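Long-range contact in inorganic polyphosphate/ATP-glucomannokinase (PDB 1WOQ), which phosphorylates glucose and mannose, using inorganic polyphosphate or ATP as the phosphoryl donor: residues P72-I86 against G115-A127. Numbering follows the deposited sequence.
Sequences PAAGSPVGVTFPGII and GRPVEVINDADAA. With BGC (beta-D-glucopyranose), chain C.
V80 and V118 meet at the tight centre of the contact, where V80 CG2 presses on V118 CG1 at 3.5 Å, closer than usual for two methyl carbons. Strands 78-82 and 118-122 run parallel here, joined by a ladder of backbone bonds from V78 N to P117 O through I121 N to V80 O; 118-122 is an edge strand of the five-stranded sheet in this half of the actin-like ROK fold. V78, V80, V118 and V120 share one face, which helix 106-114 covers in part. V120 CG1 lies anti to its backbone N (chi1 180°), a branch that reaches F82 CB at 3.6 Å while I86 crosses V120 at about a right angle. On the other face, T81 CG2 touches A126 CB at 3.7 Å, packing the strand against the helix that starts at D123; T81 OG1 is bonded to D18.

The solvent side is the exposed turn A73-G75, but R116 beneath it is buried and well packed: NE gives S76 O a fairly straight bond (2.8 Å, 159°), and NH2 bonds both S76 O and S76 OG, with both acceptors in the guanidinium plane. A74 O sits over one face of that group and V78 CG2 over the opposite one, while a water at the edge links NH2 to P72 O.

At the sugar end, N122 ND2 donates to G84 O (3.0 Å) from above the carbonyl plane; its OD1 caps the helix through D125 N. D123 N bonds F82 O at 3.0 Å, which G84 N reaches from the opposite face. These bonds probably help to position both side chains: the amide meets glucose O3 and O4 weakly, while the carboxylate takes O4 (2.5 Å from D123 OD2) and, through OD1, O6, probably the hydroxyl phosphorylated here, as in hexokinases.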
loop_
_atom_site.group_PDB
_atom_site.type_symbol
_atom_site.label_atom_id
_atom_site.label_comp_id
_atom_site.label_asym_id
_atom_site.label_seq_id
_atom_site.Cartn_x
_atom_site.Cartn_y
_atom_site.Cartn_z
ATOM N N PRO A 72 -7.731 0.268 -21.073
ATOM C CA PRO A 72 -8.780 1.295 -21.081
ATOM C C PRO A 72 -8.426 2.340 -22.137
ATOM O O PRO A 72 -7.402 2.213 -22.806
ATOM C CB PRO A 72 -8.716 1.853 -19.664
ATOM C CG PRO A 72 -7.257 1.752 -19.344
ATOM C CD PRO A 72 -6.905 0.372 -19.855
ATOM N N ALA A 73 -9.264 3.364 -22.290
ATOM C CA ALA A 73 -9.004 4.420 -23.271
ATOM C C ALA A 73 -7.615 5.020 -23.046
ATOM O O ALA A 73 -7.191 5.210 -21.907
ATOM C CB ALA A 73 -10.067 5.506 -23.169
ATOM N N ALA A 74 -6.925 5.331 -24.140
ATOM C CA ALA A 74 -5.569 5.880 -24.090
ATOM C C ALA A 74 -5.355 7.089 -23.183
ATOM O O ALA A 74 -4.260 7.280 -22.652
ATOM C CB ALA A 74 -5.097 6.210 -25.506
ATOM N N GLY A 75 -6.383 7.908 -23.002
ATOM C CA GLY A 75 -6.224 9.082 -22.162
ATOM C C GLY A 75 -6.821 8.955 -20.774
ATOM O O GLY A 75 -6.904 9.940 -20.037
ATOM N N SER A 76 -7.235 7.746 -20.409
ATOM C CA SER A 76 -7.832 7.516 -19.101
ATOM C C SER A 76 -6.828 7.784 -17.982
ATOM O O SER A 76 -5.631 7.549 -18.139
ATOM C CB SER A 76 -8.351 6.079 -19.003
ATOM O OG SER A 76 -7.316 5.140 -19.233
ATOM N N PRO A 77 -7.306 8.291 -16.835
ATOM C CA PRO A 77 -6.419 8.577 -15.706
ATOM C C PRO A 77 -5.802 7.302 -15.137
ATOM O O PRO A 77 -6.406 6.234 -15.197
ATOM C CB PRO A 77 -7.345 9.273 -14.708
ATOM C CG PRO A 77 -8.667 8.643 -14.989
ATOM C CD PRO A 77 -8.703 8.618 -16.500
ATOM N N VAL A 78 -4.598 7.432 -14.591
ATOM C CA VAL A 78 -3.879 6.303 -14.012
ATOM C C VAL A 78 -3.644 6.524 -12.522
ATOM O O VAL A 78 -3.207 7.598 -12.108
ATOM C CB VAL A 78 -2.507 6.121 -14.706
ATOM C CG1 VAL A 78 -1.717 4.994 -14.048
ATOM C CG2 VAL A 78 -2.721 5.838 -16.180
ATOM N N GLY A 79 -3.936 5.500 -11.723
ATOM C CA GLY A 79 -3.730 5.593 -10.287
ATOM C C GLY A 79 -2.365 5.029 -9.938
ATOM O O GLY A 79 -1.949 4.011 -10.485
ATOM N N VAL A 80 -1.662 5.679 -9.020
ATOM C CA VAL A 80 -0.324 5.232 -8.645
ATOM C C VAL A 80 -0.127 5.339 -7.140
ATOM O O VAL A 80 -0.613 6.284 -6.520
ATOM C CB VAL A 80 0.745 6.106 -9.339
ATOM C CG1 VAL A 80 2.139 5.603 -9.004
ATOM C CG2 VAL A 80 0.512 6.108 -10.847
ATOM N N THR A 81 0.574 4.374 -6.550
ATOM C CA THR A 81 0.832 4.423 -5.113
ATOM C C THR A 81 2.254 4.894 -4.858
ATOM O O THR A 81 3.116 4.822 -5.733
ATOM C CB THR A 81 0.690 3.046 -4.432
ATOM O OG1 THR A 81 1.785 2.205 -4.824
ATOM C CG2 THR A 81 -0.630 2.383 -4.817
ATOM N N PHE A 82 2.496 5.367 -3.644
ATOM C CA PHE A 82 3.817 5.838 -3.261
ATOM C C PHE A 82 3.947 5.639 -1.760
ATOM O O PHE A 82 3.025 5.951 -1.010
ATOM C CB PHE A 82 3.985 7.316 -3.600
ATOM C CG PHE A 82 5.367 7.826 -3.341
ATOM C CD1 PHE A 82 6.363 7.680 -4.299
ATOM C CD2 PHE A 82 5.691 8.390 -2.112
ATOM C CE1 PHE A 82 7.666 8.090 -4.035
ATOM C CE2 PHE A 82 6.992 8.801 -1.840
ATOM C CZ PHE A 82 7.978 8.650 -2.802
ATOM N N PRO A 83 5.101 5.130 -1.299
ATOM C CA PRO A 83 5.317 4.891 0.127
ATOM C C PRO A 83 5.600 6.129 0.973
ATOM O O PRO A 83 6.663 6.245 1.571
ATOM C CB PRO A 83 6.485 3.912 0.126
ATOM C CG PRO A 83 7.317 4.430 -0.999
ATOM C CD PRO A 83 6.284 4.723 -2.083
ATOM N N GLY A 84 4.640 7.044 1.027
ATOM C CA GLY A 84 4.814 8.243 1.826
ATOM C C GLY A 84 3.532 9.049 1.927
ATOM O O GLY A 84 2.525 8.707 1.307
ATOM N N ILE A 85 3.563 10.115 2.719
ATOM C CA ILE A 85 2.403 10.983 2.877
ATOM C C ILE A 85 2.177 11.723 1.559
ATOM O O ILE A 85 3.110 12.311 1.005
ATOM C CB ILE A 85 2.639 12.035 3.989
ATOM C CG1 ILE A 85 2.835 11.339 5.338
ATOM C CG2 ILE A 85 1.467 13.006 4.049
ATOM C CD1 ILE A 85 3.306 12.284 6.448
ATOM N N ILE A 86 0.946 11.685 1.057
ATOM C CA ILE A 86 0.605 12.372 -0.187
ATOM C C ILE A 86 -0.502 13.392 0.075
ATOM O O ILE A 86 -1.609 13.028 0.477
ATOM C CB ILE A 86 0.098 11.389 -1.272
ATOM C CG1 ILE A 86 1.158 10.319 -1.569
ATOM C CG2 ILE A 86 -0.269 12.162 -2.541
ATOM C CD1 ILE A 86 2.476 10.849 -2.105
ATOM N N GLY A 115 1.678 11.594 -20.138
ATOM C CA GLY A 115 0.813 12.216 -21.126
ATOM C C GLY A 115 -0.661 11.962 -20.869
ATOM O O GLY A 115 -1.476 11.973 -21.787
ATOM N N ARG A 116 -1.002 11.724 -19.607
ATOM C CA ARG A 116 -2.382 11.481 -19.204
ATOM C C ARG A 116 -2.454 11.779 -17.711
ATOM O O ARG A 116 -1.434 11.755 -17.026
ATOM C CB ARG A 116 -2.769 10.019 -19.473
ATOM C CG ARG A 116 -1.957 9.011 -18.671
ATOM C CD ARG A 116 -1.886 7.654 -19.364
ATOM N NE ARG A 116 -3.166 6.953 -19.412
ATOM C CZ ARG A 116 -3.332 5.770 -19.997
ATOM N NH1 ARG A 116 -2.302 5.172 -20.583
ATOM N NH2 ARG A 116 -4.515 5.175 -19.983
ATOM N N PRO A 117 -3.654 12.068 -17.188
ATOM C CA PRO A 117 -3.755 12.361 -15.754
ATOM C C PRO A 117 -3.315 11.210 -14.850
ATOM O O PRO A 117 -3.658 10.054 -15.083
ATOM C CB PRO A 117 -5.229 12.722 -15.573
ATOM C CG PRO A 117 -5.910 11.992 -16.696
ATOM C CD PRO A 117 -4.966 12.191 -17.845
ATOM N N VAL A 118 -2.544 11.547 -13.825
ATOM C CA VAL A 118 -2.052 10.563 -12.868
ATOM C C VAL A 118 -2.294 11.105 -11.471
ATOM O O VAL A 118 -1.956 12.253 -11.174
ATOM C CB VAL A 118 -0.537 10.308 -13.026
ATOM C CG1 VAL A 118 -0.051 9.358 -11.933
ATOM C CG2 VAL A 118 -0.245 9.727 -14.391
ATOM N N GLU A 119 -2.891 10.279 -10.621
ATOM C CA GLU A 119 -3.165 10.672 -9.249
ATOM C C GLU A 119 -2.570 9.648 -8.305
ATOM O O GLU A 119 -2.885 8.457 -8.374
ATOM C CB GLU A 119 -4.667 10.807 -9.032
ATOM C CG GLU A 119 -5.239 12.014 -9.751
ATOM C CD GLU A 119 -6.725 12.166 -9.551
ATOM O OE1 GLU A 119 -7.183 12.036 -8.397
ATOM O OE2 GLU A 119 -7.431 12.429 -10.546
ATOM N N VAL A 120 -1.700 10.135 -7.429
ATOM C CA VAL A 120 -1.000 9.296 -6.475
ATOM C C VAL A 120 -1.692 9.233 -5.120
ATOM O O VAL A 120 -2.355 10.183 -4.690
ATOM C CB VAL A 120 0.453 9.807 -6.284
ATOM C CG1 VAL A 120 1.202 8.941 -5.284
ATOM C CG2 VAL A 120 1.176 9.818 -7.633
ATOM N N ILE A 121 -1.538 8.092 -4.462
ATOM C CA ILE A 121 -2.112 7.867 -3.143
ATOM C C ILE A 121 -1.100 7.034 -2.368
ATOM O O ILE A 121 -0.316 6.294 -2.962
ATOM C CB ILE A 121 -3.445 7.095 -3.240
ATOM C CG1 ILE A 121 -3.994 6.815 -1.837
ATOM C CG2 ILE A 121 -3.241 5.799 -4.021
ATOM C CD1 ILE A 121 -5.358 6.139 -1.839
ATOM N N ASN A 122 -1.095 7.164 -1.049
ATOM C CA ASN A 122 -0.166 6.378 -0.250
ATOM C C ASN A 122 -0.394 4.885 -0.499
ATOM O O ASN A 122 -1.532 4.441 -0.640
ATOM C CB ASN A 122 -0.347 6.697 1.232
ATOM C CG ASN A 122 0.414 5.747 2.117
ATOM O OD1 ASN A 122 -0.142 4.770 2.615
ATOM N ND2 ASN A 122 1.706 6.013 2.305
ATOM N N ASP A 123 0.687 4.110 -0.543
ATOM C CA ASP A 123 0.575 2.678 -0.806
ATOM C C ASP A 123 -0.282 1.898 0.197
ATOM O O ASP A 123 -1.076 1.036 -0.199
ATOM C CB ASP A 123 1.968 2.040 -0.921
ATOM C CG ASP A 123 2.779 2.128 0.366
ATOM O OD1 ASP A 123 3.630 1.240 0.578
ATOM O OD2 ASP A 123 2.589 3.080 1.153
ATOM N N ALA A 124 -0.133 2.189 1.486
ATOM C CA ALA A 124 -0.927 1.493 2.497
ATOM C C ALA A 124 -2.392 1.918 2.385
ATOM O O ALA A 124 -3.296 1.093 2.538
ATOM C CB ALA A 124 -0.384 1.791 3.901
ATOM N N ASP A 125 -2.622 3.204 2.115
ATOM C CA ASP A 125 -3.980 3.723 1.956
ATOM C C ASP A 125 -4.683 2.990 0.813
ATOM O O ASP A 125 -5.864 2.644 0.920
ATOM C CB ASP A 125 -3.964 5.226 1.655
ATOM C CG ASP A 125 -3.722 6.080 2.893
ATOM O OD1 ASP A 125 -3.546 5.518 3.996
ATOM O OD2 ASP A 125 -3.712 7.321 2.753
ATOM N N ALA A 126 -3.955 2.757 -0.278
ATOM C CA ALA A 126 -4.515 2.054 -1.433
ATOM C C ALA A 126 -4.883 0.631 -1.023
ATOM O O ALA A 126 -5.960 0.137 -1.355
ATOM C CB ALA A 126 -3.505 2.027 -2.583
ATOM N N ALA A 127 -3.986 -0.026 -0.295
ATOM C CA ALA A 127 -4.246 -1.386 0.169
ATOM C C ALA A 127 -5.505 -1.387 1.035
ATOM O O ALA A 127 -6.308 -2.321 0.978
ATOM C CB ALA A 127 -3.054 -1.912 0.969
HETATM C C2 BGC C . 6.107 4.894 5.020
HETATM C C3 BGC C . 4.619 4.750 4.675
HETATM C C4 BGC C . 4.392 3.474 3.850
HETATM C C5 BGC C . 4.983 2.266 4.593
HETATM C C6 BGC C . 4.881 0.966 3.819
HETATM C C1 BGC C . 6.584 3.622 5.726
HETATM O O1 BGC C . 7.935 3.704 6.017
HETATM O O2 BGC C . 6.301 6.018 5.863
HETATM O O3 BGC C . 4.174 5.885 3.948
HETATM O O4 BGC C . 2.998 3.275 3.642
HETATM O O5 BGC C . 6.382 2.493 4.870
HETATM O O6 BGC C . 5.435 1.092 2.518
HETATM O O HOH W 1 -4.839 2.821 -21.652
#